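PDB 3CZP: Polyphosphate:AMP phosphotransferase from Pseudomonas aeruginosa PAO1, which transfers phosphate from inorganic polyphosphate to AMP to make ADP, and less efficiently to GMP, with magnesium as cofactor. Local coordinates for residues Q90-W94 against G108-Q113; K273-Q279 against R476-V480; F296-V302 against P355-Q359; V371-I376 against Y449-D455. All coordinates share one frame. Residues are numbered along the deposited sequence.

Contact 1 of 4, residues Q90-W94 against G108-Q113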
# COMPACT_ATOMS: atom_id res chain seq x y z
N GLN A 90 -2.76 -14.15 -7.79
CA GLN A 90 -3.07 -14.16 -6.37
C GLN A 90 -2.79 -12.78 -5.65
O GLN A 90 -3.46 -12.44 -4.65
CB GLN A 90 -2.26 -15.27 -5.67
CG GLN A 90 -2.94 -15.74 -4.35
CD GLN A 90 -2.33 -17.00 -3.75
OE1 GLN A 90 -1.38 -16.90 -3.00
NE2 GLN A 90 -2.95 -18.18 -4.00
N TRP A 91 -1.85 -12.02 -6.19
CA TRP A 91 -1.40 -10.75 -5.60
C TRP A 91 -2.56 -9.80 -5.31
O TRP A 91 -2.60 -9.16 -4.28
CB TRP A 91 -0.39 -10.12 -6.55
CG TRP A 91 0.23 -8.84 -6.05
CD1 TRP A 91 1.35 -8.72 -5.24
CD2 TRP A 91 -0.18 -7.52 -6.37
NE1 TRP A 91 1.61 -7.39 -5.02
CE2 TRP A 91 0.70 -6.64 -5.71
CE3 TRP A 91 -1.15 -7.00 -7.21
CZ2 TRP A 91 0.58 -5.26 -5.84
CZ3 TRP A 91 -1.28 -5.65 -7.32
CH2 TRP A 91 -0.43 -4.78 -6.65
N ARG A 92 -3.47 -9.66 -6.24
CA ARG A 92 -4.54 -8.72 -6.09
C ARG A 92 -5.48 -9.04 -4.95
O ARG A 92 -6.15 -8.13 -4.41
CB ARG A 92 -5.37 -8.69 -7.33
CG ARG A 92 -6.12 -9.92 -7.58
CD ARG A 92 -6.88 -9.80 -8.91
NE ARG A 92 -5.94 -10.04 -9.99
CZ ARG A 92 -6.26 -10.12 -11.28
NH1 ARG A 92 -7.53 -9.98 -11.68
NH2 ARG A 92 -5.32 -10.40 -12.16
N PHE A 93 -5.62 -10.33 -4.61
CA PHE A 93 -6.40 -10.69 -3.44
C PHE A 93 -5.63 -10.38 -2.16
O PHE A 93 -6.16 -9.82 -1.16
CB PHE A 93 -6.74 -12.18 -3.49
CG PHE A 93 -7.54 -12.56 -4.69
CD1 PHE A 93 -8.76 -11.94 -4.94
CD2 PHE A 93 -7.10 -13.51 -5.57
CE1 PHE A 93 -9.49 -12.25 -6.04
CE2 PHE A 93 -7.86 -13.83 -6.69
CZ PHE A 93 -9.05 -13.17 -6.90
N TRP A 94 -4.36 -10.70 -2.14
CA TRP A 94 -3.52 -10.38 -0.94
C TRP A 94 -3.55 -8.88 -0.63
O TRP A 94 -3.65 -8.46 0.54
CB TRP A 94 -2.05 -10.79 -1.16
CG TRP A 94 -1.75 -12.29 -1.07
CD1 TRP A 94 -1.71 -13.18 -2.09
CD2 TRP A 94 -1.50 -13.03 0.12
NE1 TRP A 94 -1.45 -14.45 -1.60
CE2 TRP A 94 -1.33 -14.38 -0.24
CE3 TRP A 94 -1.44 -12.69 1.46
CZ2 TRP A 94 -1.04 -15.39 0.70
CZ3 TRP A 94 -1.14 -13.71 2.40
CH2 TRP A 94 -0.94 -15.03 1.99
N GLY A 108 -16.72 -11.35 -6.97
CA GLY A 108 -15.76 -11.62 -8.07
C GLY A 108 -14.44 -12.19 -7.57
O GLY A 108 -13.36 -11.77 -8.03
N ASN A 109 -14.51 -13.14 -6.62
CA ASN A 109 -13.34 -13.58 -5.92
C ASN A 109 -12.69 -14.72 -6.76
O ASN A 109 -12.98 -14.88 -7.94
CB ASN A 109 -13.75 -13.98 -4.49
CG ASN A 109 -14.92 -14.96 -4.50
OD1 ASN A 109 -14.89 -16.00 -5.18
ND2 ASN A 109 -15.96 -14.61 -3.81
N TRP A 110 -11.84 -15.51 -6.16
CA TRP A 110 -11.17 -16.59 -6.90
C TRP A 110 -12.16 -17.66 -7.48
O TRP A 110 -11.96 -18.14 -8.57
CB TRP A 110 -10.08 -17.19 -6.00
CG TRP A 110 -10.39 -17.37 -4.57
CD1 TRP A 110 -10.87 -18.49 -3.99
CD2 TRP A 110 -10.25 -16.40 -3.51
NE1 TRP A 110 -11.00 -18.31 -2.65
CE2 TRP A 110 -10.65 -17.03 -2.32
CE3 TRP A 110 -9.83 -15.06 -3.45
CZ2 TRP A 110 -10.59 -16.39 -1.08
CZ3 TRP A 110 -9.81 -14.41 -2.22
CH2 TRP A 110 -10.20 -15.08 -1.06
N TYR A 111 -13.25 -17.94 -6.80
CA TYR A 111 -14.30 -18.84 -7.29
C TYR A 111 -15.03 -18.35 -8.52
O TYR A 111 -15.21 -19.12 -9.46
CB TYR A 111 -15.28 -19.13 -6.18
CG TYR A 111 -14.65 -19.84 -5.05
CD1 TYR A 111 -14.12 -21.13 -5.22
CD2 TYR A 111 -14.52 -19.26 -3.82
CE1 TYR A 111 -13.51 -21.80 -4.20
CE2 TYR A 111 -13.90 -19.92 -2.79
CZ TYR A 111 -13.42 -21.24 -2.98
OH TYR A 111 -12.79 -21.93 -1.94
N SER A 112 -15.42 -17.09 -8.54
CA SER A 112 -16.04 -16.49 -9.73
C SER A 112 -15.07 -16.61 -10.88
O SER A 112 -15.44 -16.98 -11.97
CB SER A 112 -16.40 -15.01 -9.52
OG SER A 112 -16.88 -14.77 -8.22
N GLN A 113 -13.81 -16.28 -10.65
CA GLN A 113 -12.81 -16.39 -11.69
C GLN A 113 -12.71 -17.80 -12.30
O GLN A 113 -12.88 -17.94 -13.53
CB GLN A 113 -11.44 -15.94 -11.16
CG GLN A 113 -11.36 -14.42 -10.81
CD GLN A 113 -9.94 -13.99 -10.52
OE1 GLN A 113 -9.14 -14.78 -10.01
NE2 GLN A 113 -9.63 -12.72 -10.81
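Residues 91-94 form helix, and 108-113 lead through G108 and N109 into a second helix beginning at W110. The backbones stay well apart: the nearest CA atoms, of F93 and N109, are 7.9 Å from each other, so side chains must span the gap. G108 has phi/psi of 47°/44°, a positive phi that favours glycine. N109 and S112 make a capping box: Y111 N donates to N109 OD1 over 3.0 Å and N109 N to S112 OG over 3.3 Å, both weak by angle.

F93 points at the other segment and dominates the interface. The edge of W110 meets its face in a T-shaped stack, with the centroids of the F93 ring and the W110 six-membered ring 4.9 Å apart and the planes at 81°; F93 CG lies 3.6 Å from W110 CE3. Q113 OE1 lies at the edge of the F93 ring, near its plane, 3.5 Å from F93 CZ.

F93 also packs edge-to-face with F77, and W110 with F138 of helix 125-144, whose E139 accepts from W110 NE1. N109 ND2 bonds to F106 O and N49 OD1, tying the helix start to strands 103-107 and 44-50 of the N-terminal parallel sheet.

Contact 2 of 4, residues K273-Q279 against R476-V480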
# COMPACT_ATOMS: atom_id res chain seq x y z
N LYS A 273 42.79 -13.35 -7.01
CA LYS A 273 42.44 -11.96 -7.33
C LYS A 273 42.22 -11.78 -8.82
O LYS A 273 41.25 -11.18 -9.21
CB LYS A 273 43.48 -10.97 -6.84
CG LYS A 273 43.88 -11.17 -5.40
CD LYS A 273 44.63 -9.97 -4.82
CE LYS A 273 44.91 -10.15 -3.34
NZ LYS A 273 45.40 -8.88 -2.77
N ASP A 274 43.10 -12.34 -9.64
CA ASP A 274 42.97 -12.16 -11.09
C ASP A 274 41.78 -12.96 -11.71
O ASP A 274 40.97 -12.42 -12.57
CB ASP A 274 44.29 -12.45 -11.77
CG ASP A 274 45.32 -11.32 -11.51
OD1 ASP A 274 45.32 -10.29 -12.26
OD2 ASP A 274 46.13 -11.47 -10.56
N ALA A 275 41.62 -14.22 -11.27
CA ALA A 275 40.52 -15.04 -11.74
C ALA A 275 39.18 -14.39 -11.32
O ALA A 275 38.25 -14.39 -12.08
CB ALA A 275 40.62 -16.47 -11.20
N TYR A 276 39.14 -13.79 -10.13
CA TYR A 276 37.97 -13.07 -9.66
C TYR A 276 37.64 -11.88 -10.53
O TYR A 276 36.51 -11.70 -10.88
CB TYR A 276 38.17 -12.61 -8.21
CG TYR A 276 37.15 -11.62 -7.70
CD1 TYR A 276 35.84 -12.02 -7.39
CD2 TYR A 276 37.50 -10.30 -7.50
CE1 TYR A 276 34.91 -11.09 -6.90
CE2 TYR A 276 36.58 -9.39 -7.03
CZ TYR A 276 35.29 -9.79 -6.74
OH TYR A 276 34.42 -8.86 -6.24
N LYS A 277 38.61 -11.06 -10.90
CA LYS A 277 38.23 -9.80 -11.54
C LYS A 277 37.70 -10.04 -12.96
O LYS A 277 36.78 -9.34 -13.39
CB LYS A 277 39.37 -8.78 -11.48
CG LYS A 277 39.87 -8.62 -10.04
CD LYS A 277 40.32 -7.22 -9.65
CE LYS A 277 41.15 -7.26 -8.32
NZ LYS A 277 40.46 -8.08 -7.22
N GLU A 278 38.26 -11.04 -13.64
CA GLU A 278 37.85 -11.41 -14.99
C GLU A 278 36.47 -12.03 -14.95
O GLU A 278 35.57 -11.62 -15.68
CB GLU A 278 38.84 -12.41 -15.62
CG GLU A 278 40.29 -11.86 -15.81
CD GLU A 278 41.20 -12.79 -16.66
OE1 GLU A 278 40.67 -13.53 -17.52
OE2 GLU A 278 42.45 -12.76 -16.48
N GLN A 279 36.32 -13.01 -14.06
CA GLN A 279 35.06 -13.74 -13.91
C GLN A 279 33.97 -12.81 -13.41
O GLN A 279 32.87 -12.84 -13.95
CB GLN A 279 35.22 -14.94 -12.96
CG GLN A 279 36.01 -16.12 -13.54
CD GLN A 279 36.11 -17.28 -12.56
OE1 GLN A 279 35.16 -17.60 -11.84
NE2 GLN A 279 37.27 -17.92 -12.54
N ARG A 476 35.27 -13.75 -2.78
CA ARG A 476 35.44 -13.65 -4.21
C ARG A 476 34.69 -14.78 -4.91
O ARG A 476 33.97 -14.56 -5.90
CB ARG A 476 36.92 -13.68 -4.56
CG ARG A 476 37.70 -12.50 -4.03
CD ARG A 476 39.12 -12.56 -4.51
NE ARG A 476 39.78 -11.28 -4.34
CZ ARG A 476 40.81 -11.03 -3.54
NH1 ARG A 476 41.39 -11.99 -2.82
NH2 ARG A 476 41.30 -9.80 -3.48
N PHE A 477 34.87 -15.99 -4.38
CA PHE A 477 34.23 -17.21 -4.91
C PHE A 477 32.72 -17.06 -4.77
O PHE A 477 31.96 -17.23 -5.74
CB PHE A 477 34.76 -18.45 -4.13
CG PHE A 477 34.10 -19.75 -4.49
CD1 PHE A 477 34.65 -20.58 -5.47
CD2 PHE A 477 32.92 -20.15 -3.87
CE1 PHE A 477 34.06 -21.78 -5.81
CE2 PHE A 477 32.29 -21.36 -4.23
CZ PHE A 477 32.87 -22.17 -5.21
N ALA A 478 32.30 -16.70 -3.55
CA ALA A 478 30.88 -16.44 -3.23
C ALA A 478 30.23 -15.45 -4.21
O ALA A 478 29.15 -15.72 -4.78
CB ALA A 478 30.75 -15.95 -1.77
N ARG A 479 30.86 -14.30 -4.42
CA ARG A 479 30.28 -13.30 -5.32
C ARG A 479 30.04 -13.80 -6.75
O ARG A 479 28.96 -13.57 -7.33
CB ARG A 479 31.11 -12.02 -5.35
CG ARG A 479 31.07 -11.20 -4.05
CD ARG A 479 32.27 -10.28 -4.01
NE ARG A 479 32.34 -9.55 -2.74
CZ ARG A 479 33.37 -8.78 -2.38
NH1 ARG A 479 34.39 -8.60 -3.21
NH2 ARG A 479 33.37 -8.15 -1.21
N VAL A 480 31.03 -14.47 -7.32
CA VAL A 480 30.94 -14.95 -8.69
C VAL A 480 29.90 -16.05 -8.81
O VAL A 480 29.12 -16.08 -9.73
CB VAL A 480 32.34 -15.42 -9.22
CG1 VAL A 480 32.21 -16.03 -10.59
CG2 VAL A 480 33.32 -14.21 -9.18
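Two helices run nearly parallel here, 18° between their N-to-C directions and 10.0 Å between the axes of the short segments; the closest CA pairs are Y276 with R476 (6.0 Å) and Q279 with V480 (6.8 Å). Apolar packing centres on Y276. R476 CG sits 3.9 Å from the centroid of the Y276 ring and 17° off its normal, a CH-pi contact, and Y276 CD1 approaches V480 CG2 at 3.8 Å. The polar bond between the segments runs from R479 NH1 to Y276 OH, 3.0 Å with an N-H...O angle of 148°. Charge works against the contact at one end: R476 NH2 is 4.3 Å from K273 NZ and 4.2 Å from K277 NZ. Q279 reaches V480 CG1 with OE1 at 3.6 Å, while that oxygen accepts from R484 one turn further on. Because helix 273-292 precedes the first sheet strand and helix 475-496 follows the last, this packing brings together the two ends of the second PPK2 domain, a parallel alpha/beta fold of the P-loop NTPase class.

Contact 3 of 4, residues F296-V302 against P355-Q359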
# COMPACT_ATOMS: atom_id res chain seq x y z
N PHE A 296 13.20 -11.06 -21.43
CA PHE A 296 12.94 -10.72 -20.05
C PHE A 296 11.58 -10.06 -19.81
O PHE A 296 11.09 -10.08 -18.70
CB PHE A 296 14.05 -9.83 -19.51
CG PHE A 296 14.11 -9.81 -18.01
CD1 PHE A 296 14.40 -10.97 -17.30
CD2 PHE A 296 13.90 -8.65 -17.31
CE1 PHE A 296 14.45 -10.95 -15.90
CE2 PHE A 296 13.92 -8.67 -15.94
CZ PHE A 296 14.21 -9.83 -15.27
N ARG A 297 10.99 -9.46 -20.84
CA ARG A 297 9.64 -8.85 -20.74
C ARG A 297 8.56 -9.80 -20.31
O ARG A 297 7.55 -9.39 -19.79
CB ARG A 297 9.18 -8.32 -22.11
CG ARG A 297 9.98 -7.16 -22.56
CD ARG A 297 9.58 -6.67 -23.92
NE ARG A 297 10.30 -5.42 -24.15
CZ ARG A 297 9.95 -4.25 -23.62
NH1 ARG A 297 10.69 -3.17 -23.88
NH2 ARG A 297 8.85 -4.14 -22.87
N GLN A 298 8.76 -11.07 -20.62
CA GLN A 298 7.86 -12.14 -20.26
C GLN A 298 8.08 -12.61 -18.83
O GLN A 298 7.36 -13.48 -18.35
CB GLN A 298 8.10 -13.28 -21.24
CG GLN A 298 7.66 -14.66 -20.81
CD GLN A 298 7.77 -15.67 -21.95
OE1 GLN A 298 8.37 -15.38 -23.00
NE2 GLN A 298 7.23 -16.89 -21.73
N HIS A 299 9.04 -12.01 -18.14
CA HIS A 299 9.51 -12.52 -16.88
C HIS A 299 9.74 -11.44 -15.84
O HIS A 299 9.67 -10.24 -16.10
CB HIS A 299 10.86 -13.26 -17.10
CG HIS A 299 10.74 -14.51 -17.93
ND1 HIS A 299 10.15 -15.67 -17.46
CD2 HIS A 299 11.13 -14.77 -19.19
CE1 HIS A 299 10.19 -16.59 -18.40
NE2 HIS A 299 10.77 -16.07 -19.47
N SER A 300 10.05 -11.89 -14.63
CA SER A 300 10.70 -11.02 -13.68
C SER A 300 11.65 -11.90 -12.85
O SER A 300 11.69 -13.10 -13.05
CB SER A 300 9.67 -10.23 -12.86
OG SER A 300 8.85 -11.13 -12.18
N LEU A 301 12.41 -11.28 -11.95
CA LEU A 301 13.41 -12.00 -11.19
C LEU A 301 13.20 -11.73 -9.72
O LEU A 301 12.94 -10.59 -9.33
CB LEU A 301 14.82 -11.58 -11.64
CG LEU A 301 16.11 -12.27 -11.17
CD1 LEU A 301 16.08 -13.70 -11.57
CD2 LEU A 301 17.33 -11.56 -11.84
N VAL A 302 13.28 -12.79 -8.92
CA VAL A 302 13.39 -12.70 -7.44
C VAL A 302 14.63 -13.42 -7.00
O VAL A 302 14.78 -14.63 -7.26
CB VAL A 302 12.12 -13.27 -6.75
CG1 VAL A 302 12.30 -13.35 -5.22
CG2 VAL A 302 10.92 -12.39 -7.10
N PRO A 355 7.75 -8.48 -7.64
CA PRO A 355 7.92 -7.60 -8.79
C PRO A 355 6.85 -7.72 -9.88
O PRO A 355 6.31 -8.80 -10.11
CB PRO A 355 9.33 -7.96 -9.30
CG PRO A 355 9.53 -9.37 -8.86
CD PRO A 355 8.82 -9.50 -7.56
N ALA A 356 6.52 -6.61 -10.50
CA ALA A 356 5.81 -6.64 -11.77
C ALA A 356 6.70 -7.28 -12.86
O ALA A 356 7.92 -7.41 -12.71
CB ALA A 356 5.43 -5.27 -12.17
N ARG A 357 6.11 -7.59 -14.00
CA ARG A 357 6.88 -8.07 -15.14
C ARG A 357 8.01 -7.09 -15.49
O ARG A 357 7.83 -5.89 -15.47
CB ARG A 357 6.01 -8.24 -16.36
CG ARG A 357 5.07 -9.43 -16.26
CD ARG A 357 5.54 -10.55 -17.17
NE ARG A 357 4.62 -11.68 -17.09
CZ ARG A 357 3.80 -12.08 -18.06
NH1 ARG A 357 3.78 -11.48 -19.27
NH2 ARG A 357 3.01 -13.13 -17.80
N ARG A 358 9.14 -7.68 -15.85
CA ARG A 358 10.35 -6.97 -16.23
C ARG A 358 11.11 -6.38 -15.06
O ARG A 358 12.08 -5.75 -15.29
CB ARG A 358 10.06 -5.89 -17.26
CG ARG A 358 11.18 -5.74 -18.25
CD ARG A 358 10.64 -5.02 -19.44
NE ARG A 358 11.72 -4.38 -20.19
CZ ARG A 358 11.69 -3.12 -20.59
NH1 ARG A 358 10.63 -2.33 -20.31
NH2 ARG A 358 12.72 -2.63 -21.27
N GLN A 359 10.68 -6.62 -13.83
CA GLN A 359 11.37 -6.06 -12.66
C GLN A 359 12.20 -7.15 -11.98
O GLN A 359 12.05 -8.36 -12.25
CB GLN A 359 10.38 -5.44 -11.64
CG GLN A 359 9.51 -4.29 -12.14
CD GLN A 359 8.55 -3.68 -11.05
OE1 GLN A 359 8.26 -4.28 -10.00
NE2 GLN A 359 8.10 -2.45 -11.30
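A type II beta turn, A356 to Q359, docks against the start of strand 300-307, the central strand of the five-stranded parallel sheet in the second PPK2 domain. Two backbone bonds fix it: R358 N donates to H299 O over 2.6 Å (N-H...O angle 162°), and L301 N to Q359 O over 3.0 Å (158°). They flank S300, whose CA is 4.8 Å from that of R358. R358 takes the positive phi of the turn (76°), and Q359 N closes it on A356 O at 3.1 Å. Q359 OE1 accepts from A356 N at 3.0 Å.

The CA-to-CB bond of H299 points away from the turn, and its ring nitrogens bond elsewhere, ND1 to G403 O and NE2 to D497 OD2. On the other edge of the strand, S300 and V302 bond through their backbones to strand 404-412. R357 makes a cation-pi contact with Y402, and a backbone bond with E86 links it to the N-terminal PPK2 repeat.

Apolar contact is P355 CD against V302 CG2, 3.6 Å. At the surface the R297 and R358 guanidiniums stack at 28°, centres 3.7 Å apart, despite like charge; R297 NH1 and R358 NH2, both donors, lie 3.4 Å apart.

Contact 4 of 4, residues V371-I376 against Y449-D455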
# COMPACT_ATOMS: atom_id res chain seq x y z
N VAL A 371 11.10 -20.06 9.25
CA VAL A 371 11.70 -21.38 9.50
C VAL A 371 13.18 -21.31 9.89
O VAL A 371 13.84 -22.33 10.05
CB VAL A 371 11.53 -22.32 8.30
CG1 VAL A 371 10.03 -22.45 7.98
CG2 VAL A 371 12.39 -21.83 7.12
N LEU A 372 13.68 -20.09 10.06
CA LEU A 372 15.03 -19.85 10.56
C LEU A 372 14.92 -19.12 11.88
O LEU A 372 14.62 -19.74 12.89
CB LEU A 372 15.86 -19.12 9.50
CG LEU A 372 16.17 -19.88 8.19
CD1 LEU A 372 16.83 -18.87 7.22
CD2 LEU A 372 17.04 -21.18 8.38
N VAL A 373 15.13 -17.81 11.91
CA VAL A 373 15.09 -17.07 13.20
C VAL A 373 13.81 -17.21 14.08
O VAL A 373 13.91 -17.25 15.29
CB VAL A 373 15.44 -15.56 13.01
CG1 VAL A 373 14.45 -14.85 12.04
CG2 VAL A 373 15.55 -14.85 14.36
N GLU A 374 12.62 -17.27 13.49
CA GLU A 374 11.41 -17.43 14.29
C GLU A 374 11.36 -18.79 14.98
O GLU A 374 10.96 -18.86 16.13
CB GLU A 374 10.14 -17.25 13.45
CG GLU A 374 9.99 -15.86 12.85
CD GLU A 374 8.62 -15.59 12.19
OE1 GLU A 374 7.69 -16.41 12.23
OE2 GLU A 374 8.49 -14.50 11.63
N ARG A 375 11.71 -19.85 14.25
CA ARG A 375 11.76 -21.20 14.77
C ARG A 375 12.69 -21.26 15.98
O ARG A 375 12.31 -21.69 17.08
CB ARG A 375 12.28 -22.15 13.68
CG ARG A 375 12.72 -23.52 14.20
CD ARG A 375 13.01 -24.51 13.02
NE ARG A 375 13.89 -25.63 13.43
CZ ARG A 375 14.05 -26.77 12.73
NH1 ARG A 375 13.38 -26.99 11.61
NH2 ARG A 375 14.87 -27.72 13.18
N ILE A 376 13.89 -20.77 15.77
CA ILE A 376 14.95 -20.74 16.77
C ILE A 376 14.68 -19.86 17.98
O ILE A 376 14.93 -20.29 19.09
CB ILE A 376 16.30 -20.37 16.11
CG1 ILE A 376 16.76 -21.57 15.30
CG2 ILE A 376 17.42 -20.00 17.19
CD1 ILE A 376 17.79 -21.27 14.32
N TYR A 449 20.94 -23.39 13.85
CA TYR A 449 20.79 -22.93 12.46
C TYR A 449 21.17 -24.03 11.48
O TYR A 449 20.58 -24.12 10.42
CB TYR A 449 21.53 -21.62 12.19
CG TYR A 449 20.77 -20.41 12.71
CD1 TYR A 449 20.90 -19.99 14.05
CD2 TYR A 449 19.88 -19.71 11.88
CE1 TYR A 449 20.18 -18.88 14.54
CE2 TYR A 449 19.16 -18.62 12.35
CZ TYR A 449 19.30 -18.20 13.66
OH TYR A 449 18.55 -17.12 14.10
N VAL A 450 22.11 -24.89 11.85
CA VAL A 450 22.51 -25.99 10.96
C VAL A 450 21.32 -26.92 10.77
O VAL A 450 20.91 -27.23 9.62
CB VAL A 450 23.76 -26.76 11.49
CG1 VAL A 450 24.12 -27.92 10.56
CG2 VAL A 450 24.97 -25.83 11.62
N ASP A 451 20.69 -27.31 11.88
CA ASP A 451 19.52 -28.19 11.82
C ASP A 451 18.40 -27.55 11.03
O ASP A 451 17.77 -28.21 10.21
CB ASP A 451 18.99 -28.54 13.21
CG ASP A 451 19.85 -29.52 13.92
OD1 ASP A 451 20.63 -30.27 13.27
OD2 ASP A 451 19.75 -29.54 15.16
N ALA A 452 18.17 -26.26 11.26
CA ALA A 452 17.11 -25.51 10.58
C ALA A 452 17.35 -25.24 9.09
O ALA A 452 16.41 -25.29 8.25
CB ALA A 452 16.87 -24.19 11.36
N VAL A 453 18.59 -24.91 8.73
CA VAL A 453 18.96 -24.73 7.30
C VAL A 453 18.84 -26.07 6.58
O VAL A 453 18.28 -26.13 5.48
CB VAL A 453 20.38 -24.11 7.14
CG1 VAL A 453 20.84 -24.04 5.67
CG2 VAL A 453 20.36 -22.73 7.77
N GLY A 454 19.28 -27.14 7.22
CA GLY A 454 19.10 -28.47 6.68
C GLY A 454 17.67 -28.84 6.36
O GLY A 454 17.39 -29.37 5.28
N ASP A 455 16.76 -28.59 7.30
CA ASP A 455 15.35 -28.87 7.09
C ASP A 455 14.76 -28.03 6.02
O ASP A 455 13.96 -28.52 5.21
CB ASP A 455 14.56 -28.64 8.37
CG ASP A 455 14.90 -29.63 9.42
OD1 ASP A 455 15.51 -30.68 9.09
OD2 ASP A 455 14.54 -29.39 10.59
O HOH W 1 14.02 -24.68 8.71
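These two helices pack by a small knob. A452 projects into a hollow bounded by V371, L372, R375 and I376, with its CB 3.8 Å from V371 O and 3.9 Å from R375 NE; this is knobs-into-holes packing. The segment axes approach to 9.5 Å at an angle of 134°, and the CA atoms of L372 and A452 come within 6.0 Å.

Larger side chains pack around the knob. Y449 extends across the 371-376 helix: I376 CD1 lies over the face of its ring in a CH-pi contact, and V373 CB meets Y449 OH at 3.6 Å. On another flank L372 CD2 packs 3.7 Å from V453 CG2, and both side chains continue onto W410 of strand 404-412. R375 lays its guanidinium face on A452 CB and reaches D455, forming a salt bridge with NH1 2.9 Å and NH2 3.1 Å from D455 OD2; W385 adds a cation-pi contact to R375. A water donates to V371 O (2.7 Å) and A452 O (2.5 Å), bridging the backbones at the pi-type turn 371-374.

Crossing obliquely and both touching W410, these helices belong to the helical layer flanking the parallel sheet of this P-loop-class PPK2 domain.

Overall arrangement
Contact 1 comes first along the chain and belongs to the N-terminal PPK2 repeat; contacts 2, 3 and 4 lie in the C-terminal repeat. Each repeat has a five-stranded parallel sheet of order 2-3-1-4-5. Contact 2 closes a loop that contains contacts 3 and 4 in series, and helix 273-292 of contact 2 leads into strand 300-307 of contact 3. The centres of contacts 2, 3 and 4 are 27 to 30 Å apart, so they occupy separate parts of one domain. Contact 1 is nearest contact 3, about 7 Å between nearest atoms; W94 stacked on W351 and R357 bonded to E86 join the probably catalytic C-terminal repeat to the seemingly inactive N-terminal one.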